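Local coordinates for protein toll (Drosophila melanogaster, PDB 4LXR) that binds the cleaved, active cytokine Spaetzle through its leucine-rich ectodomain and so triggers Toll signalling in dorsal-ventral patterning and antifungal immunity, at residues Q427-I432 / S457-Y462; R147-L152 / D167-L172; L330-L335 / P355-A360; N724-D729 / N750-V755. All coordinates share one frame; numbering follows the deposited sequence.

Contact 1: Q427-I432 / S457-Y462. With NAG (2-acetamido-2-deoxy-beta-D-glucopyranose), chain M.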
loop_
_atom_site.group_PDB
_atom_site.type_symbol
_atom_site.label_atom_id
_atom_site.label_comp_id
_atom_site.label_asym_id
_atom_site.label_seq_id
_atom_site.Cartn_x
_atom_site.Cartn_y
_atom_site.Cartn_z
ATOM N N GLN A 427 -30.830 0.195 2.623
ATOM C CA GLN A 427 -31.334 -0.994 3.290
ATOM C C GLN A 427 -32.119 -0.737 4.588
ATOM O O GLN A 427 -31.580 -0.174 5.538
ATOM C CB GLN A 427 -30.174 -1.939 3.566
ATOM C CG GLN A 427 -30.616 -3.284 4.092
ATOM C CD GLN A 427 -31.501 -4.028 3.116
ATOM O OE1 GLN A 427 -31.132 -4.239 1.963
ATOM N NE2 GLN A 427 -32.675 -4.431 3.576
ATOM N N PRO A 428 -33.398 -1.159 4.626
ATOM C CA PRO A 428 -34.267 -1.004 5.802
ATOM C C PRO A 428 -33.879 -1.902 6.979
ATOM O O PRO A 428 -33.586 -3.084 6.799
ATOM C CB PRO A 428 -35.655 -1.384 5.270
ATOM C CG PRO A 428 -35.385 -2.234 4.089
ATOM C CD PRO A 428 -34.151 -1.658 3.463
ATOM N N LEU A 429 -33.908 -1.328 8.178
ATOM C CA LEU A 429 -33.338 -1.948 9.372
ATOM C C LEU A 429 -34.027 -3.238 9.772
ATOM O O LEU A 429 -33.383 -4.184 10.226
ATOM C CB LEU A 429 -33.373 -0.964 10.547
ATOM C CG LEU A 429 -32.125 -0.117 10.823
ATOM C CD1 LEU A 429 -31.561 0.527 9.553
ATOM C CD2 LEU A 429 -32.455 0.944 11.867
ATOM N N LEU A 430 -35.343 -3.272 9.608
ATOM C CA LEU A 430 -36.110 -4.438 10.000
ATOM C C LEU A 430 -35.864 -5.632 9.080
ATOM O O LEU A 430 -35.814 -6.771 9.540
ATOM C CB LEU A 430 -37.591 -4.101 10.078
ATOM C CG LEU A 430 -38.385 -5.148 10.840
ATOM C CD1 LEU A 430 -37.784 -5.357 12.219
ATOM C CD2 LEU A 430 -39.820 -4.722 10.954
ATOM N N ASP A 431 -35.723 -5.376 7.784
ATOM C CA ASP A 431 -35.331 -6.418 6.838
ATOM C C ASP A 431 -34.059 -7.130 7.296
ATOM O O ASP A 431 -33.969 -8.356 7.224
ATOM C CB ASP A 431 -35.124 -5.838 5.439
ATOM C CG ASP A 431 -36.426 -5.659 4.683
ATOM O OD1 ASP A 431 -37.152 -4.683 4.971
ATOM O OD2 ASP A 431 -36.729 -6.500 3.808
ATOM N N ILE A 432 -33.092 -6.351 7.778
ATOM C CA ILE A 432 -31.843 -6.896 8.316
ATOM C C ILE A 432 -32.057 -7.760 9.566
ATOM O O ILE A 432 -31.645 -8.915 9.594
ATOM C CB ILE A 432 -30.816 -5.777 8.628
ATOM C CG1 ILE A 432 -30.398 -5.064 7.339
ATOM C CG2 ILE A 432 -29.599 -6.342 9.343
ATOM C CD1 ILE A 432 -30.318 -5.997 6.153
ATOM N N SER A 457 -21.323 3.501 3.586
ATOM C CA SER A 457 -22.288 3.430 4.692
ATOM C C SER A 457 -23.034 2.107 4.727
ATOM O O SER A 457 -24.225 2.064 5.000
ATOM C CB SER A 457 -23.291 4.574 4.612
ATOM O OG SER A 457 -22.641 5.799 4.861
ATOM N N ILE A 458 -22.328 1.028 4.420
ATOM C CA ILE A 458 -22.908 -0.294 4.464
ATOM C C ILE A 458 -23.194 -0.627 5.929
ATOM O O ILE A 458 -22.409 -0.274 6.823
ATOM C CB ILE A 458 -21.942 -1.325 3.847
ATOM C CG1 ILE A 458 -21.570 -0.913 2.413
ATOM C CG2 ILE A 458 -22.529 -2.718 3.889
ATOM C CD1 ILE A 458 -22.709 -0.986 1.443
ATOM N N ILE A 459 -24.330 -1.274 6.177
ATOM C CA ILE A 459 -24.702 -1.665 7.531
ATOM C C ILE A 459 -24.845 -3.171 7.671
ATOM O O ILE A 459 -25.091 -3.677 8.757
ATOM C CB ILE A 459 -26.037 -1.005 7.976
ATOM C CG1 ILE A 459 -27.177 -1.419 7.053
ATOM C CG2 ILE A 459 -25.913 0.499 7.985
ATOM C CD1 ILE A 459 -28.529 -0.959 7.541
ATOM N N PHE A 460 -24.676 -3.895 6.575
ATOM C CA PHE A 460 -25.082 -5.293 6.553
ATOM C C PHE A 460 -24.204 -6.124 5.630
ATOM O O PHE A 460 -23.848 -5.676 4.535
ATOM C CB PHE A 460 -26.541 -5.345 6.088
ATOM C CG PHE A 460 -27.082 -6.724 5.880
ATOM C CD1 PHE A 460 -27.296 -7.571 6.957
ATOM C CD2 PHE A 460 -27.443 -7.149 4.612
ATOM C CE1 PHE A 460 -27.829 -8.842 6.770
ATOM C CE2 PHE A 460 -27.974 -8.411 4.412
ATOM C CZ PHE A 460 -28.170 -9.262 5.499
ATOM N N VAL A 461 -23.866 -7.334 6.068
ATOM C CA VAL A 461 -23.179 -8.298 5.214
ATOM C C VAL A 461 -24.195 -9.038 4.340
ATOM O O VAL A 461 -24.877 -9.938 4.813
ATOM C CB VAL A 461 -22.398 -9.327 6.053
ATOM C CG1 VAL A 461 -21.709 -10.310 5.153
ATOM C CG2 VAL A 461 -21.397 -8.623 6.962
ATOM N N TYR A 462 -24.291 -8.650 3.069
ATOM C CA TYR A 462 -25.303 -9.191 2.151
ATOM C C TYR A 462 -25.158 -10.674 1.817
ATOM O O TYR A 462 -24.083 -11.248 1.947
ATOM C CB TYR A 462 -25.362 -8.350 0.859
ATOM C CG TYR A 462 -26.085 -7.045 1.063
ATOM C CD1 TYR A 462 -25.490 -6.002 1.772
ATOM C CD2 TYR A 462 -27.377 -6.861 0.577
ATOM C CE1 TYR A 462 -26.162 -4.806 1.985
ATOM C CE2 TYR A 462 -28.050 -5.661 0.769
ATOM C CZ TYR A 462 -27.441 -4.641 1.479
ATOM O OH TYR A 462 -28.113 -3.457 1.678
HETATM C C1 NAG M . -22.815 5.842 9.366
HETATM C C2 NAG M . -22.394 7.321 9.518
HETATM C C3 NAG M . -23.203 8.244 8.590
HETATM C C4 NAG M . -24.701 7.945 8.629
HETATM C C5 NAG M . -24.975 6.443 8.654
HETATM C C6 NAG M . -26.002 6.005 7.638
HETATM C C7 NAG M . -21.452 8.287 11.571
HETATM C C8 NAG M . -21.717 8.684 12.994
HETATM N N2 NAG M . -22.487 7.765 10.905
HETATM O O3 NAG M . -22.705 8.181 7.257
HETATM O O4 NAG M . -25.308 8.572 9.754
HETATM O O5 NAG M . -23.772 5.736 8.350
HETATM O O6 NAG M . -26.467 4.692 7.913
HETATM O O7 NAG M . -20.350 8.434 11.049
#
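Tyr-462 OH lies 3.1 Å from OE1 and 3.2 Å from CB of Gln-427, whose chain bends at chi2 (61°), the torsion that places CD. The two side chains slide past each other in opposite directions, the amide turned 66° from the phenol ring. Next to this polar spot the contact is apolar. Ile-432 sets its CD1 methyl over the centre of the Phe-460 ring, 3.4 Å from the centroid, a CH-pi contact, while its CG2 comes within 3.5 Å of CD1 of that ring. Phe-460 in turn places CD2 over the middle of one face of the Tyr-462 ring. An alanine at Phe-460 would probably leave Ile-432 CD1 without the ring face beneath it and open a gap beside Tyr-462. Farther along, Ile-459 CD1 meets Leu-429 CD1 at 3.9 Å, the side chains crossing at about a right angle. Ser-457 OG makes a weak hydrogen bond (3.4 Å) to O3 of the N-acetylglucosamine carried by Asn-481. The contact joins leucine-rich repeats 12 and 13: Pro-428 occupies the N-cap position of helix 429-433, and segment 457-462 leads from strand 450-452 into helix 463-467, whose Trp-465 meets the Tyr-462 ring.

Contact 2: R147-L152 / D167-L172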
loop_
_atom_site.group_PDB
_atom_site.type_symbol
_atom_site.label_atom_id
_atom_site.label_comp_id
_atom_site.label_asym_id
_atom_site.label_seq_id
_atom_site.Cartn_x
_atom_site.Cartn_y
_atom_site.Cartn_z
ATOM N N ARG A 147 30.951 7.462 -40.296
ATOM C CA ARG A 147 29.941 6.893 -41.189
ATOM C C ARG A 147 29.347 5.571 -40.674
ATOM O O ARG A 147 28.522 4.950 -41.348
ATOM C CB ARG A 147 30.476 6.763 -42.631
ATOM C CG ARG A 147 30.726 8.117 -43.341
ATOM C CD ARG A 147 30.690 8.024 -44.880
ATOM N NE ARG A 147 30.866 9.334 -45.527
ATOM C CZ ARG A 147 29.871 10.087 -45.997
ATOM N NH1 ARG A 147 28.612 9.668 -45.902
ATOM N NH2 ARG A 147 30.126 11.266 -46.559
ATOM N N ASN A 148 29.753 5.161 -39.471
ATOM C CA ASN A 148 29.185 3.984 -38.820
ATOM C C ASN A 148 28.234 4.292 -37.674
ATOM O O ASN A 148 27.563 3.387 -37.160
ATOM C CB ASN A 148 30.298 3.097 -38.294
ATOM C CG ASN A 148 30.343 1.777 -38.986
ATOM O OD1 ASN A 148 30.726 1.690 -40.160
ATOM N ND2 ASN A 148 29.953 0.723 -38.269
ATOM N N LEU A 149 28.195 5.551 -37.255
ATOM C CA LEU A 149 27.352 5.929 -36.144
ATOM C C LEU A 149 25.874 5.685 -36.442
ATOM O O LEU A 149 25.348 6.163 -37.446
ATOM C CB LEU A 149 27.545 7.398 -35.788
ATOM C CG LEU A 149 28.645 7.887 -34.857
ATOM C CD1 LEU A 149 28.378 9.365 -34.550
ATOM C CD2 LEU A 149 28.727 7.051 -33.551
ATOM N N SER A 150 25.194 4.964 -35.556
ATOM C CA SER A 150 23.755 4.839 -35.677
ATOM C C SER A 150 23.058 5.641 -34.586
ATOM O O SER A 150 21.891 6.008 -34.731
ATOM C CB SER A 150 23.326 3.366 -35.657
ATOM O OG SER A 150 23.352 2.840 -34.357
ATOM N N HIS A 151 23.776 5.951 -33.505
ATOM C CA HIS A 151 23.147 6.635 -32.359
ATOM C C HIS A 151 24.069 7.724 -31.830
ATOM O O HIS A 151 25.213 7.463 -31.488
ATOM C CB HIS A 151 22.787 5.647 -31.240
ATOM C CG HIS A 151 21.932 6.238 -30.150
ATOM N ND1 HIS A 151 22.374 7.239 -29.303
ATOM C CD2 HIS A 151 20.665 5.951 -29.759
ATOM C CE1 HIS A 151 21.408 7.558 -28.458
ATOM N NE2 HIS A 151 20.364 6.787 -28.706
ATOM N N LEU A 152 23.557 8.946 -31.769
ATOM C CA LEU A 152 24.367 10.093 -31.415
ATOM C C LEU A 152 23.661 10.839 -30.315
ATOM O O LEU A 152 22.463 11.116 -30.429
ATOM C CB LEU A 152 24.525 11.044 -32.635
ATOM C CG LEU A 152 25.114 12.441 -32.343
ATOM C CD1 LEU A 152 26.590 12.300 -31.869
ATOM C CD2 LEU A 152 25.034 13.371 -33.572
ATOM N N ASP A 167 27.243 15.910 -42.153
ATOM C CA ASP A 167 27.760 15.519 -43.481
ATOM C C ASP A 167 28.009 14.009 -43.636
ATOM O O ASP A 167 27.654 13.428 -44.649
ATOM C CB ASP A 167 29.071 16.283 -43.810
ATOM C CG ASP A 167 28.833 17.620 -44.540
ATOM O OD1 ASP A 167 27.675 18.080 -44.586
ATOM O OD2 ASP A 167 29.813 18.214 -45.063
ATOM N N ASP A 168 28.613 13.368 -42.634
ATOM C CA ASP A 168 29.036 11.969 -42.810
ATOM C C ASP A 168 28.196 10.945 -42.021
ATOM O O ASP A 168 28.574 9.770 -41.887
ATOM C CB ASP A 168 30.524 11.841 -42.462
ATOM C CG ASP A 168 31.411 12.690 -43.377
ATOM O OD1 ASP A 168 31.104 12.785 -44.585
ATOM O OD2 ASP A 168 32.397 13.272 -42.892
ATOM N N LEU A 169 27.044 11.379 -41.518
ATOM C CA LEU A 169 26.241 10.527 -40.627
ATOM C C LEU A 169 25.181 9.733 -41.396
ATOM O O LEU A 169 23.999 9.778 -41.079
ATOM C CB LEU A 169 25.604 11.383 -39.537
ATOM C CG LEU A 169 26.622 12.278 -38.830
ATOM C CD1 LEU A 169 25.970 13.052 -37.697
ATOM C CD2 LEU A 169 27.804 11.461 -38.329
ATOM N N GLU A 170 25.614 9.025 -42.428
ATOM C CA GLU A 170 24.688 8.351 -43.335
ATOM C C GLU A 170 24.025 7.164 -42.645
ATOM O O GLU A 170 22.966 6.702 -43.067
ATOM C CB GLU A 170 25.429 7.863 -44.590
ATOM C CG GLU A 170 26.514 6.836 -44.275
ATOM C CD GLU A 170 27.511 6.646 -45.417
ATOM O OE1 GLU A 170 27.689 7.589 -46.208
ATOM O OE2 GLU A 170 28.110 5.555 -45.522
ATOM N N ASN A 171 24.655 6.646 -41.597
ATOM C CA ASN A 171 24.039 5.532 -40.894
ATOM C C ASN A 171 23.203 5.910 -39.689
ATOM O O ASN A 171 22.604 5.036 -39.070
ATOM C CB ASN A 171 25.057 4.442 -40.565
ATOM C CG ASN A 171 25.181 3.428 -41.698
ATOM O OD1 ASN A 171 24.169 2.939 -42.212
ATOM N ND2 ASN A 171 26.409 3.141 -42.116
ATOM N N LEU A 172 23.140 7.204 -39.378
ATOM C CA LEU A 172 22.423 7.663 -38.185
ATOM C C LEU A 172 20.938 7.269 -38.156
ATOM O O LEU A 172 20.184 7.490 -39.121
ATOM C CB LEU A 172 22.596 9.175 -37.969
ATOM C CG LEU A 172 22.600 9.546 -36.476
ATOM C CD1 LEU A 172 23.718 8.814 -35.745
ATOM C CD2 LEU A 172 22.716 11.070 -36.248
HETATM O O HOH W 1 26.026 11.521 -45.266
HETATM O O HOH W 2 28.991 3.357 -43.830
HETATM O O HOH W 3 26.535 7.551 -39.589
#
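Ser-150 and Leu-172 bring their CA atoms to 4.0 Å and Arg-147 lies nearest Leu-169, the second backbone making a type I turn from Leu-169 to Leu-172. A water spans the gap here, donating to Leu-149 O and accepting from Asn-171 N. Asn-171 reaches across with ND2 to Arg-147 O, a hydrogen bond of 2.9 Å that arrives nearly along the C=O axis (162°). Its OD1 takes Lys-195 NZ, so both ends of the amide are engaged. A leucine in place of Asn-171 would probably leave Arg-147 O without its amide donor and Lys-195 without this acceptor. This is the leucine-rich repeat solenoid: equivalent positions of successive turns stack, and strand 151-155 pairs parallel to strand 174-176 just beyond. Leu-172 points CD1 into the wall of the neighbouring turn, 3.4 Å from Ser-150 C and 3.9 Å from Leu-152 CB. Leu-152 CD2 also meets Leu-169 CD1 at 4.2 Å. At the outer margin the Arg-147 chain runs extended from CG to NE (chi3 177°), which carries the guanidinium out to Asp-168. In the modelled conformer, one of two, NH2 forms a salt bridge of 2.7 Å to Asp-168 OD1, which sits over one face. A doubtful, very short approach brings Glu-170 OE1 to NH1 at the edge. Ser-150 and His-151 also pack on Leu-107 of the Spaetzle chain.

Contact 3: L330-L335 / P355-A360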
loop_
_atom_site.group_PDB
_atom_site.type_symbol
_atom_site.label_atom_id
_atom_site.label_comp_id
_atom_site.label_asym_id
_atom_site.label_seq_id
_atom_site.Cartn_x
_atom_site.Cartn_y
_atom_site.Cartn_z
ATOM N N LEU A 330 -18.605 13.939 -20.887
ATOM C CA LEU A 330 -18.069 13.560 -22.184
ATOM C C LEU A 330 -19.229 13.470 -23.160
ATOM O O LEU A 330 -20.302 13.018 -22.780
ATOM C CB LEU A 330 -17.390 12.195 -22.093
ATOM C CG LEU A 330 -16.138 12.100 -21.226
ATOM C CD1 LEU A 330 -15.610 10.679 -21.257
ATOM C CD2 LEU A 330 -15.080 13.081 -21.722
ATOM N N PRO A 331 -19.020 13.878 -24.427
ATOM C CA PRO A 331 -20.113 13.725 -25.399
ATOM C C PRO A 331 -20.410 12.244 -25.551
ATOM O O PRO A 331 -19.478 11.449 -25.483
ATOM C CB PRO A 331 -19.523 14.257 -26.713
ATOM C CG PRO A 331 -18.157 14.793 -26.381
ATOM C CD PRO A 331 -17.742 14.251 -25.052
ATOM N N ALA A 332 -21.674 11.885 -25.732
ATOM C CA ALA A 332 -22.078 10.489 -25.867
ATOM C C ALA A 332 -21.424 9.740 -27.045
ATOM O O ALA A 332 -21.300 8.520 -27.000
ATOM C CB ALA A 332 -23.632 10.380 -25.944
ATOM N N THR A 333 -21.020 10.453 -28.096
ATOM C CA THR A 333 -20.458 9.790 -29.285
ATOM C C THR A 333 -18.932 9.644 -29.245
ATOM O O THR A 333 -18.341 9.074 -30.158
ATOM C CB THR A 333 -20.850 10.509 -30.609
ATOM O OG1 THR A 333 -20.319 11.843 -30.613
ATOM C CG2 THR A 333 -22.382 10.553 -30.800
ATOM N N LEU A 334 -18.303 10.154 -28.190
ATOM C CA LEU A 334 -16.845 10.209 -28.119
ATOM C C LEU A 334 -16.146 8.895 -28.468
ATOM O O LEU A 334 -15.134 8.902 -29.174
ATOM C CB LEU A 334 -16.376 10.672 -26.739
ATOM C CG LEU A 334 -14.865 10.929 -26.706
ATOM C CD1 LEU A 334 -14.492 12.049 -27.674
ATOM C CD2 LEU A 334 -14.380 11.253 -25.306
ATOM N N LEU A 335 -16.695 7.777 -27.992
ATOM C CA LEU A 335 -16.040 6.478 -28.132
ATOM C C LEU A 335 -16.820 5.522 -29.021
ATOM O O LEU A 335 -16.637 4.307 -28.960
ATOM C CB LEU A 335 -15.821 5.837 -26.762
ATOM C CG LEU A 335 -14.993 6.658 -25.776
ATOM C CD1 LEU A 335 -15.014 6.013 -24.421
ATOM C CD2 LEU A 335 -13.550 6.821 -26.246
ATOM N N PRO A 355 -22.842 9.862 -20.166
ATOM C CA PRO A 355 -24.044 9.457 -20.894
ATOM C C PRO A 355 -24.155 7.947 -20.902
ATOM O O PRO A 355 -23.139 7.270 -21.029
ATOM C CB PRO A 355 -23.787 9.972 -22.316
ATOM C CG PRO A 355 -22.823 11.096 -22.128
ATOM C CD PRO A 355 -21.910 10.608 -21.027
ATOM N N ASP A 356 -25.379 7.448 -20.774
ATOM C CA ASP A 356 -25.671 6.021 -20.734
ATOM C C ASP A 356 -25.117 5.253 -21.925
ATOM O O ASP A 356 -24.794 4.067 -21.806
ATOM C CB ASP A 356 -27.188 5.797 -20.622
ATOM C CG ASP A 356 -27.686 5.850 -19.176
ATOM O OD1 ASP A 356 -26.851 5.851 -18.246
ATOM O OD2 ASP A 356 -28.913 5.865 -18.967
ATOM N N SER A 357 -25.005 5.924 -23.071
ATOM C CA SER A 357 -24.580 5.268 -24.303
ATOM C C SER A 357 -23.066 5.393 -24.563
ATOM O O SER A 357 -22.558 4.923 -25.580
ATOM C CB SER A 357 -25.383 5.818 -25.493
ATOM O OG SER A 357 -24.937 7.115 -25.889
ATOM N N LEU A 358 -22.341 6.010 -23.637
ATOM C CA LEU A 358 -20.926 6.313 -23.882
ATOM C C LEU A 358 -20.093 5.056 -24.163
ATOM O O LEU A 358 -19.220 5.057 -25.041
ATOM C CB LEU A 358 -20.331 7.117 -22.712
ATOM C CG LEU A 358 -18.828 7.435 -22.787
ATOM C CD1 LEU A 358 -18.504 8.389 -23.944
ATOM C CD2 LEU A 358 -18.318 7.998 -21.464
ATOM N N PHE A 359 -20.388 3.981 -23.433
ATOM C CA PHE A 359 -19.639 2.729 -23.546
ATOM C C PHE A 359 -20.428 1.688 -24.321
ATOM O O PHE A 359 -20.255 0.488 -24.107
ATOM C CB PHE A 359 -19.281 2.168 -22.151
ATOM C CG PHE A 359 -18.461 3.113 -21.308
ATOM C CD1 PHE A 359 -17.257 3.621 -21.788
ATOM C CD2 PHE A 359 -18.898 3.503 -20.050
ATOM C CE1 PHE A 359 -16.496 4.508 -21.019
ATOM C CE2 PHE A 359 -18.156 4.401 -19.270
ATOM C CZ PHE A 359 -16.948 4.901 -19.751
ATOM N N ALA A 360 -21.294 2.135 -25.218
ATOM C CA ALA A 360 -22.121 1.194 -25.963
ATOM C C ALA A 360 -21.321 0.349 -26.957
ATOM O O ALA A 360 -21.697 -0.787 -27.240
ATOM C CB ALA A 360 -23.273 1.913 -26.667
HETATM O O HOH W 4 -19.259 6.846 -27.123
HETATM O O HOH W 5 -18.745 3.527 -27.069
#
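Leu-358 packs against Leu-330 and Leu-335 where two successive turns of the leucine-rich solenoid, repeats 8 and 9, stack through their irregular loops. This is the tight side. In Leu-358, CG stands anti to the backbone N (chi1 176°) and chi2 (66°) places CD1, which lies 3.6 Å from Pro-331 O; CD2 lies 3.8 Å from Leu-330 CD1. Leu-335 and Phe-359 lie side by side, pointing the same way, with CD1 of the leucine 4.0 Å from CE1 of the ring; both also touch Leu-344 of strand 343-345. Ala-332 CB rests 3.7 Å from Pro-355 CB. The other side is looser and mediated by water. No direct hydrogen bond joins the two segments; instead, the type I turns hold each loop internally, and two waters fill in between the backbones. One accepts from Leu-335 N and lies close to Ala-332 O and Leu-358 O. The second also approaches Leu-358 O, with a weaker link to Leu-335 O, so two waters converge on that one carbonyl. Back on the tight side, Pro-355 CG stands 3.2 Å from Leu-330 O.

Contact 4: N724-D729 / N750-V755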
loop_
_atom_site.group_PDB
_atom_site.type_symbol
_atom_site.label_atom_id
_atom_site.label_comp_id
_atom_site.label_asym_id
_atom_site.label_seq_id
_atom_site.Cartn_x
_atom_site.Cartn_y
_atom_site.Cartn_z
ATOM N N ASN A 724 -18.581 -14.669 65.889
ATOM C CA ASN A 724 -19.827 -14.743 66.646
ATOM C C ASN A 724 -19.584 -15.065 68.121
ATOM O O ASN A 724 -18.674 -15.821 68.451
ATOM C CB ASN A 724 -20.774 -15.776 66.028
ATOM C CG ASN A 724 -21.406 -15.287 64.736
ATOM O OD1 ASN A 724 -22.381 -14.542 64.760
ATOM N ND2 ASN A 724 -20.854 -15.711 63.603
ATOM N N PRO A 725 -20.402 -14.490 69.015
ATOM C CA PRO A 725 -20.263 -14.765 70.458
ATOM C C PRO A 725 -20.855 -16.117 70.846
ATOM O O PRO A 725 -21.897 -16.161 71.513
ATOM C CB PRO A 725 -21.069 -13.638 71.113
ATOM C CG PRO A 725 -22.090 -13.259 70.090
ATOM C CD PRO A 725 -21.432 -13.475 68.733
ATOM N N TRP A 726 -20.203 -17.199 70.428
ATOM C CA TRP A 726 -20.708 -18.545 70.678
ATOM C C TRP A 726 -20.788 -18.879 72.177
ATOM O O TRP A 726 -19.856 -18.614 72.937
ATOM C CB TRP A 726 -19.873 -19.585 69.922
ATOM C CG TRP A 726 -19.881 -19.362 68.436
ATOM C CD1 TRP A 726 -18.831 -18.973 67.661
ATOM C CD2 TRP A 726 -21.005 -19.495 67.555
ATOM N NE1 TRP A 726 -19.226 -18.867 66.347
ATOM C CE2 TRP A 726 -20.556 -19.180 66.256
ATOM C CE3 TRP A 726 -22.346 -19.854 67.738
ATOM C CZ2 TRP A 726 -21.400 -19.215 65.142
ATOM C CZ3 TRP A 726 -23.185 -19.879 66.635
ATOM C CH2 TRP A 726 -22.704 -19.562 65.349
ATOM N N MET A 727 -21.924 -19.442 72.579
ATOM C CA MET A 727 -22.145 -19.888 73.955
ATOM C C MET A 727 -21.763 -21.356 74.052
ATOM O O MET A 727 -22.518 -22.235 73.644
ATOM C CB MET A 727 -23.614 -19.680 74.355
ATOM C CG MET A 727 -24.000 -20.241 75.716
ATOM S SD MET A 727 -23.204 -19.383 77.092
ATOM C CE MET A 727 -23.401 -17.667 76.599
ATOM N N CYS A 728 -20.570 -21.608 74.573
ATOM C CA CYS A 728 -20.028 -22.966 74.640
ATOM C C CYS A 728 -20.296 -23.639 75.987
ATOM O O CYS A 728 -19.418 -23.754 76.832
ATOM C CB CYS A 728 -18.535 -22.976 74.271
ATOM S SG CYS A 728 -18.240 -22.352 72.552
ATOM N N ASP A 729 -21.539 -24.063 76.172
ATOM C CA ASP A 729 -21.904 -24.930 77.275
ATOM C C ASP A 729 -22.557 -26.175 76.696
ATOM O O ASP A 729 -22.349 -26.511 75.538
ATOM C CB ASP A 729 -22.853 -24.228 78.244
ATOM C CG ASP A 729 -24.037 -23.588 77.541
ATOM O OD1 ASP A 729 -24.165 -23.745 76.309
ATOM O OD2 ASP A 729 -24.841 -22.933 78.227
ATOM N N ASN A 750 -11.013 -22.353 62.557
ATOM C CA ASN A 750 -9.999 -22.051 63.566
ATOM C C ASN A 750 -10.187 -20.702 64.260
ATOM O O ASN A 750 -9.610 -20.468 65.320
ATOM C CB ASN A 750 -8.583 -22.137 62.967
ATOM C CG ASN A 750 -8.198 -23.552 62.555
ATOM O OD1 ASN A 750 -8.342 -24.505 63.328
ATOM N ND2 ASN A 750 -7.706 -23.694 61.328
ATOM N N GLU A 751 -11.003 -19.825 63.674
ATOM C CA GLU A 751 -11.251 -18.495 64.243
ATOM C C GLU A 751 -12.538 -18.401 65.062
ATOM O O GLU A 751 -12.866 -17.333 65.595
ATOM C CB GLU A 751 -11.263 -17.410 63.154
ATOM C CG GLU A 751 -9.886 -16.996 62.679
ATOM C CD GLU A 751 -9.185 -18.099 61.908
ATOM O OE1 GLU A 751 -9.773 -18.606 60.926
ATOM O OE2 GLU A 751 -8.053 -18.470 62.298
ATOM N N MET A 752 -13.279 -19.500 65.150
ATOM C CA MET A 752 -14.446 -19.531 66.033
ATOM C C MET A 752 -14.019 -19.467 67.512
ATOM O O MET A 752 -13.103 -20.174 67.948
ATOM C CB MET A 752 -15.303 -20.763 65.756
ATOM C CG MET A 752 -15.890 -20.790 64.349
ATOM S SD MET A 752 -16.644 -22.389 64.001
ATOM C CE MET A 752 -18.065 -22.366 65.110
ATOM N N MET A 753 -14.682 -18.600 68.264
ATOM C CA MET A 753 -14.342 -18.326 69.652
ATOM C C MET A 753 -15.535 -18.614 70.549
ATOM O O MET A 753 -16.664 -18.280 70.203
ATOM C CB MET A 753 -13.949 -16.849 69.811
ATOM C CG MET A 753 -12.744 -16.429 68.993
ATOM S SD MET A 753 -11.252 -17.388 69.408
ATOM C CE MET A 753 -10.853 -16.735 71.018
ATOM N N CYS A 754 -15.268 -19.253 71.685
ATOM C CA CYS A 754 -16.214 -19.402 72.787
ATOM C C CYS A 754 -16.025 -18.239 73.754
ATOM O O CYS A 754 -14.918 -18.011 74.247
ATOM C CB CYS A 754 -15.938 -20.702 73.549
ATOM S SG CYS A 754 -16.209 -22.204 72.605
ATOM N N VAL A 755 -17.094 -17.508 74.049
ATOM C CA VAL A 755 -16.936 -16.277 74.823
ATOM C C VAL A 755 -17.381 -16.358 76.295
ATOM O O VAL A 755 -18.227 -15.595 76.739
ATOM C CB VAL A 755 -17.557 -15.056 74.078
ATOM C CG1 VAL A 755 -16.899 -14.901 72.710
ATOM C CG2 VAL A 755 -19.072 -15.193 73.924
HETATM O O HOH W 6 -16.468 -16.826 66.905
#
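Cys-728 and Cys-754 are joined covalently, SG to SG at 2.0 Å, with the bridge twisted to a chi3 of -77°. Both sulphurs stand anti to their own carbonyl carbons, which brings them together between the two backbones. Beside the disulfide comes the backbone hydrogen bond: Val-755 N donates to Trp-726 O at 3.2 Å and nearly straight, 173° at the hydrogen. A second polar link runs through a water that donates to Asn-724 O and accepts from Met-753 N. The aromatic contacts centre on Trp-726. Met-752 bends at chi3 (69°) to lay CE over one face of the indole, 3.9 Å from NE1, a CH-pi contact offset toward the rim. Asn-724 CB backs the opposite face, and Met-753 O meets the edge in the ring plane, 3.4 Å from CD1. NE1 itself bonds to Leu-721 O, which together with these neighbours would fix the rotation of the ring. Asn-724 is likewise held outside the contact, by Ile-694 O, Leu-721 O and Leu-699 N. The remaining apolar touch is Pro-725 CB on Val-755 CG2 at 3.8 Å. The Asn-Pro-Trp run leading into a Cys-Asp-Cys sequence, with a disulfide to a later strand, is the signature of the cysteine-rich C-terminal cap of a leucine-rich repeat array, here the second in the ectodomain.

Overall arrangement
From the N terminus the four contacts follow one another in series; none nests within or crosses another. Contact 2 closes a loop that takes in the rest of strand 151-155, joining repeats 1 and 2 where Spaetzle packs. Contact 3 closes a loop around strand 343-345, between repeats 8 and 9, about 49 Å from contact 2 between centres. Contact 1 does the same around strand 450-452 between repeats 12 and 13, its centre about 34 Å from that of contact 3. Contact 4 closes a loop containing helix 733-740 in the second C-terminal cap, with its centre about 121 Å from that of contact 2. The first three thus tie neighbouring turns of the large solenoid, and the fourth ties the cap ending the smaller one.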